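PDB 3TC8: leucine aminopeptidase from Parabacteroides distasonis, which probably acts as a zinc-dependent exopeptidase of the M28 family, removing amino-terminal residues from peptides, though the family also includes glutaminyl-peptide cyclotransferases. Local coordinates for residues S26-V31 / E288-E293; A45-C50 / A101-R106; A125-S130 / Y279-K284. All blocks are in the same frame, centred on the assembly; numbering follows the deposited sequence. Where two conformers were deposited one is given.

Contact 1. Residues S26-V31 / E288-E293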
loop_
_atom_site.group_PDB
_atom_site.type_symbol
_atom_site.label_atom_id
_atom_site.label_comp_id
_atom_site.label_asym_id
_atom_site.label_seq_id
_atom_site.Cartn_x
_atom_site.Cartn_y
_atom_site.Cartn_z
ATOM N N SER A 26 10.226 -4.821 -13.574
ATOM C CA SER A 26 8.864 -5.255 -13.629
ATOM C C SER A 26 7.944 -4.483 -12.685
ATOM O O SER A 26 6.860 -4.030 -13.076
ATOM C CB SER A 26 8.788 -6.756 -13.355
ATOM O OG SER A 26 7.450 -7.199 -13.154
ATOM N N ALA A 27 8.394 -4.333 -11.444
ATOM C CA ALA A 27 7.618 -3.538 -10.506
ATOM C C ALA A 27 7.409 -2.111 -11.036
ATOM O O ALA A 27 6.323 -1.549 -10.917
ATOM C CB ALA A 27 8.304 -3.532 -9.145
ATOM N N TYR A 28 8.474 -1.508 -11.544
ATOM C CA TYR A 28 8.378 -0.165 -12.092
ATOM C C TYR A 28 7.326 -0.090 -13.198
ATOM O O TYR A 28 6.495 0.816 -13.235
ATOM C CB TYR A 28 9.752 0.247 -12.619
ATOM C CG TYR A 28 9.816 1.637 -13.181
ATOM C CD1 TYR A 28 9.363 1.942 -14.453
ATOM C CD2 TYR A 28 10.348 2.660 -12.411
ATOM C CE1 TYR A 28 9.454 3.279 -14.921
ATOM C CE2 TYR A 28 10.434 3.975 -12.866
ATOM C CZ TYR A 28 9.979 4.266 -14.099
ATOM O OH TYR A 28 10.057 5.585 -14.568
ATOM N N ALA A 29 7.326 -1.081 -14.080
ATOM C CA ALA A 29 6.360 -1.108 -15.157
ATOM C C ALA A 29 4.949 -1.273 -14.614
ATOM O O ALA A 29 4.006 -0.724 -15.215
ATOM C CB ALA A 29 6.694 -2.212 -16.155
ATOM N N TYR A 30 4.752 -2.048 -13.538
ATOM C CA TYR A 30 3.417 -2.117 -12.913
ATOM C C TYR A 30 2.975 -0.773 -12.367
ATOM O O TYR A 30 1.780 -0.448 -12.401
ATOM C CB TYR A 30 3.363 -3.200 -11.838
ATOM C CG TYR A 30 3.327 -4.624 -12.302
ATOM C CD1 TYR A 30 2.421 -5.024 -13.271
ATOM C CD2 TYR A 30 4.149 -5.579 -11.768
ATOM C CE1 TYR A 30 2.347 -6.360 -13.687
ATOM C CE2 TYR A 30 4.078 -6.897 -12.165
ATOM C CZ TYR A 30 3.169 -7.276 -13.137
ATOM O OH TYR A 30 3.127 -8.604 -13.512
ATOM N N VAL A 31 3.886 0.008 -11.785
ATOM C CA VAL A 31 3.558 1.362 -11.379
ATOM C C VAL A 31 3.128 2.175 -12.584
ATOM O O VAL A 31 2.093 2.865 -12.558
ATOM C CB VAL A 31 4.720 2.047 -10.592
ATOM C CG1 VAL A 31 4.307 3.428 -10.120
ATOM C CG2 VAL A 31 5.196 1.212 -9.407
ATOM N N GLU A 288 8.160 10.675 -12.250
ATOM C CA GLU A 288 9.540 11.103 -12.213
ATOM C C GLU A 288 10.271 10.735 -10.921
ATOM O O GLU A 288 11.484 10.532 -10.977
ATOM C CB GLU A 288 9.667 12.597 -12.499
ATOM C CG GLU A 288 8.989 13.042 -13.792
ATOM C CD GLU A 288 9.106 14.513 -14.075
ATOM O OE1 GLU A 288 8.107 15.078 -14.556
ATOM O OE2 GLU A 288 10.191 15.075 -13.826
ATOM N N ASN A 289 9.549 10.553 -9.818
ATOM C CA ASN A 289 10.222 10.208 -8.576
ATOM C C ASN A 289 10.467 8.719 -8.400
ATOM O O ASN A 289 11.146 8.329 -7.463
ATOM C CB ASN A 289 9.414 10.682 -7.386
ATOM C CG ASN A 289 9.074 12.135 -7.455
ATOM O OD1 ASN A 289 7.850 12.507 -7.471
ATOM N ND2 ASN A 289 10.064 12.972 -7.497
ATOM N N ILE A 290 9.825 7.880 -9.209
ATOM C CA ILE A 290 9.838 6.457 -8.978
ATOM C C ILE A 290 11.189 5.895 -9.364
ATOM O O ILE A 290 11.736 6.238 -10.410
ATOM C CB ILE A 290 8.673 5.783 -9.715
ATOM C CG1 ILE A 290 7.324 6.434 -9.291
ATOM C CG2 ILE A 290 8.643 4.261 -9.471
ATOM C CD1 ILE A 290 6.976 6.324 -7.809
ATOM N N ASP A 291 11.705 5.018 -8.510
ATOM C CA ASP A 291 13.083 4.563 -8.597
ATOM C C ASP A 291 13.163 3.060 -8.403
ATOM O O ASP A 291 12.664 2.524 -7.406
ATOM C CB ASP A 291 13.895 5.302 -7.548
ATOM C CG ASP A 291 15.309 5.020 -7.629
ATOM O OD1 ASP A 291 15.748 4.021 -7.011
ATOM O OD2 ASP A 291 16.025 5.809 -8.269
ATOM N N ARG A 292 13.784 2.361 -9.348
ATOM C CA ARG A 292 13.913 0.926 -9.301
ATOM C C ARG A 292 14.691 0.460 -8.068
ATOM O O ARG A 292 14.405 -0.613 -7.552
ATOM C CB ARG A 292 14.554 0.423 -10.576
ATOM C CG ARG A 292 13.667 0.506 -11.758
ATOM C CD ARG A 292 14.443 0.373 -13.061
ATOM N NE ARG A 292 13.590 0.395 -14.256
ATOM C CZ ARG A 292 13.153 1.488 -14.844
ATOM N NH1 ARG A 292 13.460 2.680 -14.355
ATOM N NH2 ARG A 292 12.441 1.397 -15.955
ATOM N N GLU A 293 15.713 1.194 -7.672
ATOM C CA GLU A 293 16.502 0.760 -6.525
ATOM C C GLU A 293 15.658 0.783 -5.242
ATOM O O GLU A 293 15.788 -0.103 -4.399
ATOM C CB GLU A 293 17.798 1.564 -6.408
ATOM C CG GLU A 293 18.911 1.159 -7.394
ATOM C CD GLU A 293 18.515 1.187 -8.864
ATOM O OE1 GLU A 293 18.391 0.096 -9.496
ATOM O OE2 GLU A 293 18.365 2.302 -9.418
HETATM O O HOH W 1 11.072 7.446 -12.866
HETATM O O HOH W 2 13.215 5.344 -15.547
#
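The Tyr28 hydroxyl is bonded to one water and weakly to a second, and both lead to the other segment. Its OH donates to water 1 at 2.7 Å, and this water donates to the backbone O of Ile290 at 2.8 Å. Water 2, the weak partner, accepts from Arg292 NH1. The Arg292 guanidinium lies flat on one face of the phenol ring, a cation-pi stack with CZ 3.8 Å from the ring centroid and the planes only 16° apart. NH2 sits above CD1 and NH1 above CE2. A chain extended from CG to NE carries the group over the ring, and a salt bridge from NE to Asp25 keeps it there. This joins helix 24-36 to the loop that leads into the C-terminal helix 292-308 of the M28 peptidase fold, where Asp291 is the N-cap, its OD1 accepting from the backbone N of Thr294 in the conformer given. On the side of the ring away from the guanidinium, Ile290 CG2 comes to the rim, 3.8 Å from Tyr28 CD2, while its O meets the edge at CE2, in plane. Ile290 CG1 packs more loosely against Val31 CG1, 4.3 Å away, and its side chain also touches Asp126.

Contact 2. Residues A45-C50 / A101-R106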
loop_
_atom_site.group_PDB
_atom_site.type_symbol
_atom_site.label_atom_id
_atom_site.label_comp_id
_atom_site.label_asym_id
_atom_site.label_seq_id
_atom_site.Cartn_x
_atom_site.Cartn_y
_atom_site.Cartn_z
ATOM N N ALA A 45 -13.807 6.634 -14.710
ATOM C CA ALA A 45 -13.459 5.596 -15.666
ATOM C C ALA A 45 -12.074 5.012 -15.432
ATOM O O ALA A 45 -11.878 3.804 -15.595
ATOM C CB ALA A 45 -13.586 6.123 -17.117
ATOM N N ALA A 46 -11.111 5.849 -15.093
ATOM C CA ALA A 46 -9.719 5.377 -14.844
ATOM C C ALA A 46 -9.696 4.399 -13.681
ATOM O O ALA A 46 -8.999 3.382 -13.744
ATOM C CB ALA A 46 -8.815 6.523 -14.575
ATOM N N HIS A 47 -10.454 4.687 -12.634
ATOM C CA HIS A 47 -10.548 3.788 -11.479
ATOM C C HIS A 47 -11.134 2.438 -11.862
ATOM O O HIS A 47 -10.590 1.390 -11.525
ATOM C CB HIS A 47 -11.362 4.515 -10.412
ATOM C CG HIS A 47 -11.471 3.832 -9.092
ATOM N ND1 HIS A 47 -12.480 2.947 -8.798
ATOM C CD2 HIS A 47 -10.719 3.987 -7.964
ATOM C CE1 HIS A 47 -12.335 2.601 -7.521
ATOM N NE2 HIS A 47 -11.277 3.199 -7.005
ATOM N N LYS A 48 -12.222 2.456 -12.623
ATOM C CA LYS A 48 -12.827 1.204 -12.990
ATOM C C LYS A 48 -11.898 0.376 -13.896
ATOM O O LYS A 48 -11.764 -0.845 -13.734
ATOM C CB LYS A 48 -14.207 1.478 -13.560
ATOM C CG LYS A 48 -15.122 2.034 -12.457
ATOM C CD LYS A 48 -16.493 2.458 -12.951
ATOM C CE LYS A 48 -17.215 3.324 -11.905
ATOM N NZ LYS A 48 -17.388 2.642 -10.600
ATOM N N ALA A 49 -11.238 1.040 -14.842
ATOM C CA ALA A 49 -10.339 0.352 -15.762
ATOM C C ALA A 49 -9.119 -0.198 -15.024
ATOM O O ALA A 49 -8.712 -1.369 -15.242
ATOM C CB ALA A 49 -9.913 1.285 -16.891
ATOM N N CYS A 50 -8.530 0.571 -14.138
ATOM C CA CYS A 50 -7.374 0.103 -13.404
ATOM C C CYS A 50 -7.715 -1.026 -12.450
ATOM O O CYS A 50 -6.987 -2.001 -12.365
ATOM C CB CYS A 50 -6.729 1.268 -12.672
ATOM S SG CYS A 50 -5.151 0.822 -11.889
ATOM N N ALA A 101 -1.761 -2.661 0.318
ATOM C CA ALA A 101 -1.446 -1.314 -0.188
ATOM C C ALA A 101 -2.773 -0.688 -0.650
ATOM O O ALA A 101 -3.715 -1.402 -0.893
ATOM C CB ALA A 101 -0.487 -1.433 -1.398
ATOM N N HIS A 102 -2.790 0.637 -0.708
ATOM C CA HIS A 102 -3.964 1.305 -1.289
ATOM C C HIS A 102 -3.729 1.552 -2.764
ATOM O O HIS A 102 -2.612 1.849 -3.203
ATOM C CB HIS A 102 -4.327 2.611 -0.557
ATOM C CG HIS A 102 -3.603 3.838 -0.970
ATOM N ND1 HIS A 102 -4.140 4.702 -1.903
ATOM C CD2 HIS A 102 -2.423 4.381 -0.605
ATOM C CE1 HIS A 102 -3.316 5.698 -2.119
ATOM N NE2 HIS A 102 -2.280 5.562 -1.326
ATOM N N TRP A 103 -4.808 1.481 -3.557
ATOM C CA TRP A 103 -4.702 1.620 -5.012
ATOM C C TRP A 103 -5.359 2.863 -5.595
ATOM O O TRP A 103 -5.133 3.179 -6.768
ATOM C CB TRP A 103 -5.171 0.358 -5.757
ATOM C CG TRP A 103 -6.626 0.092 -5.767
ATOM C CD1 TRP A 103 -7.337 -0.573 -4.824
ATOM C CD2 TRP A 103 -7.543 0.369 -6.826
ATOM N NE1 TRP A 103 -8.648 -0.700 -5.228
ATOM C CE2 TRP A 103 -8.797 -0.169 -6.474
ATOM C CE3 TRP A 103 -7.421 1.021 -8.058
ATOM C CZ2 TRP A 103 -9.896 -0.032 -7.300
ATOM C CZ3 TRP A 103 -8.508 1.117 -8.888
ATOM C CH2 TRP A 103 -9.722 0.582 -8.516
ATOM N N ASP A 104 -6.222 3.534 -4.838
ATOM C CA ASP A 104 -6.819 4.775 -5.289
ATOM C C ASP A 104 -5.811 5.903 -5.341
ATOM O O ASP A 104 -4.763 5.877 -4.667
ATOM C CB ASP A 104 -7.989 5.166 -4.387
ATOM C CG ASP A 104 -7.578 5.423 -2.943
ATOM O OD1 ASP A 104 -6.892 4.564 -2.355
ATOM O OD2 ASP A 104 -7.980 6.494 -2.412
ATOM N N SER A 105 -6.181 6.922 -6.114
ATOM C CA SER A 105 -5.446 8.184 -6.162
ATOM C C SER A 105 -6.293 9.292 -5.559
ATOM O O SER A 105 -7.495 9.384 -5.774
ATOM C CB SER A 105 -5.198 8.574 -7.658
ATOM O OG SER A 105 -4.545 7.564 -8.372
ATOM N N ARG A 106 -5.640 10.190 -4.840
ATOM C CA ARG A 106 -6.323 11.317 -4.227
ATOM C C ARG A 106 -6.930 12.230 -5.296
ATOM O O ARG A 106 -6.246 12.607 -6.240
ATOM C CB ARG A 106 -5.336 12.071 -3.343
ATOM C CG ARG A 106 -5.933 13.244 -2.555
ATOM C CD ARG A 106 -5.230 13.417 -1.237
ATOM N NE ARG A 106 -5.697 14.556 -0.444
ATOM C CZ ARG A 106 -6.780 14.513 0.310
ATOM N NH1 ARG A 106 -7.599 13.494 0.278
ATOM N NH2 ARG A 106 -7.140 15.562 1.045
#
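The first turns of helix 45-60 face the chain where it leaves strand 96-102, the backbones coming nearest at His47 and Asp104, whose CA atoms are 7.3 Å apart. Trp103 makes the link between them. Its CG lies between the backbone N and the carbonyl carbon, chi1 72°, and from there the indole reaches across to the helix. The far end of the six-membered ring lies over one face of the His47 imidazole in an offset stack, centroids 4.2 Å apart and planes at 22°. CH2 is the atom over the centre of the imidazole, and it comes 3.4 Å from His47 NE2. The same corner of the indole also meets the helix backbone: His47 O lies in the plane of the ring at its edge, 3.2 Å from CH2. Cys50, one turn further on, adds its CB against CZ3 at 4.2 Å, with its sulfur oblique to the ring and more distant. Both rings are fixed at their polar ends by partners beyond the two segments, His47 NE2 by Asp157 and Trp103 NE1 by the backbone O of Arg83. The contact thus packs a helix onto the C-terminal end of a central strand of the mixed sheet, the end at which the zinc site of this M28 peptidase lies. His102, last residue of the strand, turns its imidazole toward that site: ND1 donates to Asp104 OD1 at 2.8 Å, meeting the carboxylate from above its plane, while NE2 is hydrogen-bonded to OD1 of Asp127, a zinc ligand. Asp104 also accepts the backbone N of Glu159 at OD1 and that of Asp160 at OD2.

Contact 3. Residues A125-S130 / Y279-K284. With EDO (1,2-ethanediol), chain D.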
loop_
_atom_site.group_PDB
_atom_site.type_symbol
_atom_site.label_atom_id
_atom_site.label_comp_id
_atom_site.label_asym_id
_atom_site.label_seq_id
_atom_site.Cartn_x
_atom_site.Cartn_y
_atom_site.Cartn_z
ATOM N N ALA A 125 1.586 8.260 -8.294
ATOM C CA ALA A 125 2.569 7.263 -8.690
ATOM C C ALA A 125 3.209 6.645 -7.440
ATOM O O ALA A 125 3.321 5.412 -7.372
ATOM C CB ALA A 125 3.651 7.916 -9.546
ATOM N N ASP A 126 3.687 7.473 -6.504
ATOM C CA ASP A 126 4.262 6.946 -5.286
ATOM C C ASP A 126 3.168 6.632 -4.273
ATOM O O ASP A 126 3.187 5.574 -3.629
ATOM C CB ASP A 126 5.310 7.885 -4.728
ATOM C CG ASP A 126 6.282 7.249 -3.767
ATOM O OD1 ASP A 126 6.410 6.009 -3.763
ATOM O OD2 ASP A 126 6.928 8.025 -3.024
ATOM N N ASP A 127 2.220 7.552 -4.072
ATOM C CA ASP A 127 1.121 7.403 -3.132
ATOM C C ASP A 127 -0.006 6.650 -3.812
ATOM O O ASP A 127 -0.942 7.222 -4.362
ATOM C CB ASP A 127 0.724 8.753 -2.664
ATOM C CG ASP A 127 -0.152 8.787 -1.454
ATOM O OD1 ASP A 127 -0.670 7.752 -1.018
ATOM O OD2 ASP A 127 -0.348 9.939 -0.970
ATOM N N GLY A 128 0.109 5.337 -3.796
ATOM C CA GLY A 128 -0.776 4.377 -4.422
ATOM C C GLY A 128 -0.038 3.457 -5.382
ATOM O O GLY A 128 0.060 2.238 -5.176
ATOM N N GLY A 129 0.502 3.999 -6.447
ATOM C CA GLY A 129 1.123 3.164 -7.440
ATOM C C GLY A 129 2.235 2.304 -6.932
ATOM O O GLY A 129 2.326 1.136 -7.288
ATOM N N SER A 130 3.109 2.854 -6.102
ATOM C CA SER A 130 4.349 2.145 -5.712
ATOM C C SER A 130 4.042 0.890 -4.915
ATOM O O SER A 130 4.604 -0.169 -5.204
ATOM C CB SER A 130 5.279 3.049 -4.935
ATOM O OG SER A 130 4.732 3.401 -3.663
ATOM N N TYR A 279 6.858 15.880 -2.480
ATOM C CA TYR A 279 5.821 15.864 -3.478
ATOM C C TYR A 279 4.510 15.264 -3.004
ATOM O O TYR A 279 3.557 15.181 -3.795
ATOM C CB TYR A 279 6.352 15.143 -4.738
ATOM C CG TYR A 279 6.921 13.775 -4.433
ATOM C CD1 TYR A 279 6.092 12.678 -4.252
ATOM C CD2 TYR A 279 8.289 13.590 -4.357
ATOM C CE1 TYR A 279 6.616 11.416 -3.969
ATOM C CE2 TYR A 279 8.815 12.351 -4.037
ATOM C CZ TYR A 279 7.986 11.274 -3.848
ATOM O OH TYR A 279 8.583 10.058 -3.582
ATOM N N TRP A 280 4.424 14.847 -1.757
ATOM C CA TRP A 280 3.215 14.238 -1.216
ATOM C C TRP A 280 1.999 15.180 -1.336
ATOM O O TRP A 280 2.067 16.348 -0.950
ATOM C CB TRP A 280 3.437 13.894 0.249
ATOM C CG TRP A 280 2.248 13.418 0.991
ATOM C CD1 TRP A 280 1.641 12.207 0.891
ATOM C CD2 TRP A 280 1.520 14.131 1.981
ATOM N NE1 TRP A 280 0.634 12.100 1.772
ATOM C CE2 TRP A 280 0.512 13.285 2.443
ATOM C CE3 TRP A 280 1.622 15.420 2.529
ATOM C CZ2 TRP A 280 -0.385 13.668 3.471
ATOM C CZ3 TRP A 280 0.749 15.795 3.526
ATOM C CH2 TRP A 280 -0.214 14.927 3.986
ATOM N N HIS A 281 0.939 14.662 -1.928
ATOM C CA HIS A 281 -0.307 15.421 -2.078
ATOM C C HIS A 281 -0.114 16.714 -2.901
ATOM O O HIS A 281 -0.775 17.736 -2.685
ATOM C CB HIS A 281 -1.022 15.626 -0.729
ATOM C CG HIS A 281 -1.636 14.353 -0.246
ATOM N ND1 HIS A 281 -2.477 14.280 0.839
ATOM C CD2 HIS A 281 -1.536 13.085 -0.735
ATOM C CE1 HIS A 281 -2.850 13.016 1.007
ATOM N NE2 HIS A 281 -2.311 12.275 0.055
ATOM N N THR A 282 0.795 16.613 -3.851
ATOM C CA THR A 282 1.007 17.634 -4.866
ATOM C C THR A 282 0.946 17.018 -6.249
ATOM O O THR A 282 1.003 15.788 -6.421
ATOM C CB THR A 282 2.408 18.303 -4.747
ATOM O OG1 THR A 282 3.424 17.464 -5.342
ATOM C CG2 THR A 282 2.794 18.696 -3.331
ATOM N N GLN A 283 0.883 17.879 -7.269
ATOM C CA GLN A 283 0.940 17.434 -8.641
ATOM C C GLN A 283 2.211 16.711 -9.021
ATOM O O GLN A 283 2.191 15.933 -9.997
ATOM C CB GLN A 283 0.729 18.621 -9.582
ATOM C CG GLN A 283 -0.734 19.089 -9.623
ATOM C CD GLN A 283 -1.605 18.146 -10.384
ATOM O OE1 GLN A 283 -1.528 18.120 -11.620
ATOM N NE2 GLN A 283 -2.422 17.357 -9.685
ATOM N N LYS A 284 3.266 16.889 -8.243
ATOM C CA LYS A 284 4.526 16.218 -8.525
ATOM C C LYS A 284 4.630 14.791 -8.005
ATOM O O LYS A 284 5.671 14.170 -8.188
ATOM C CB LYS A 284 5.676 17.053 -7.990
ATOM C CG LYS A 284 5.954 18.258 -8.842
ATOM C CD LYS A 284 7.189 18.997 -8.416
ATOM C CE LYS A 284 7.541 20.181 -9.306
ATOM N NZ LYS A 284 8.567 21.058 -8.628
HETATM C C1 EDO D . 0.151 8.521 3.735
HETATM O O1 EDO D . -1.167 8.033 3.975
HETATM C C2 EDO D . 0.280 9.036 2.311
HETATM O O2 EDO D . -0.906 9.752 1.835
HETATM O O HOH W 3 0.862 11.941 -2.745
#
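Asp126 and Asp127 both carry CG anti to the backbone N (chi1 -166° in Asp127), which sends two neighbouring carboxylates across to the loop 279-284, one to Tyr279 and the other to the zinc. Tyr279 OH donates to Asp126 OD2 at 2.7 Å; the oxygen lies at the ring edge, near its plane, but is approached from above the carboxylate plane. CE1 of the same ring rests 3.8 Å from Asp126 CB. Since Asp126 OD1 accepts the backbone N of Gly203, both oxygens of this buried acid are engaged. A phenylalanine in place of Tyr279 would probably keep the ring packing but leave Asp126 OD2 without its hydroxyl donor, the carboxylate then held through OD1 with less to fix its rotation.

Asp127 and His281 are zinc ligands, and Asp160 is the third from the protein. The Asp127 carboxylate and the imidazole lie in nearly parallel planes, 2° apart and slightly offset, and OD2 stands 3.2 Å from His281 NE2 because both bind the metal; Asp127 OD1 is held by His102 NE2. Water 3 donates to Asp127 OD2 and accepts from His281 N. Trp280 packs one face of its indole on the His281 ring, and its NE1 gives a nearly straight bond to O2 of the ethanediol, 2.8 Å long at 169°. This molecule, probably from the crystallisation liquor, sits beside the metal site, with O2 2.9 Å from Asp127 OD2. A type II turn from Tyr279 to Thr282 presents these side chains, and Thr282 OG1 and N both bond to Tyr279 O. The site lies where helix 125-144 begins, after strand 96-102, and is faced by the loop that runs from strand 262-266 to helix 292-308.

Contact 1 spans nearly the whole chain, bringing helix 24-36 to the start of helix 292-308, and contacts 2 and 3 fall one after the other within that span. Contacts 1 and 3 have centres 12 Å apart and touch, Val31 packing on the first turn of helix 125-144. Contacts 2 and 3, 13 Å apart, meet at His102 and Asp127 and through Arg106 beside His281. Contacts 1 and 2 lie 17 Å apart without touching, although their helices are consecutive. Contact 3 holds two of the three zinc ligands; contact 2, at the C-terminal end of strand 96-102 in the mixed sheet, reaches it through the second shell, and contact 1 packs both end regions of the chain on the metal-bearing helix.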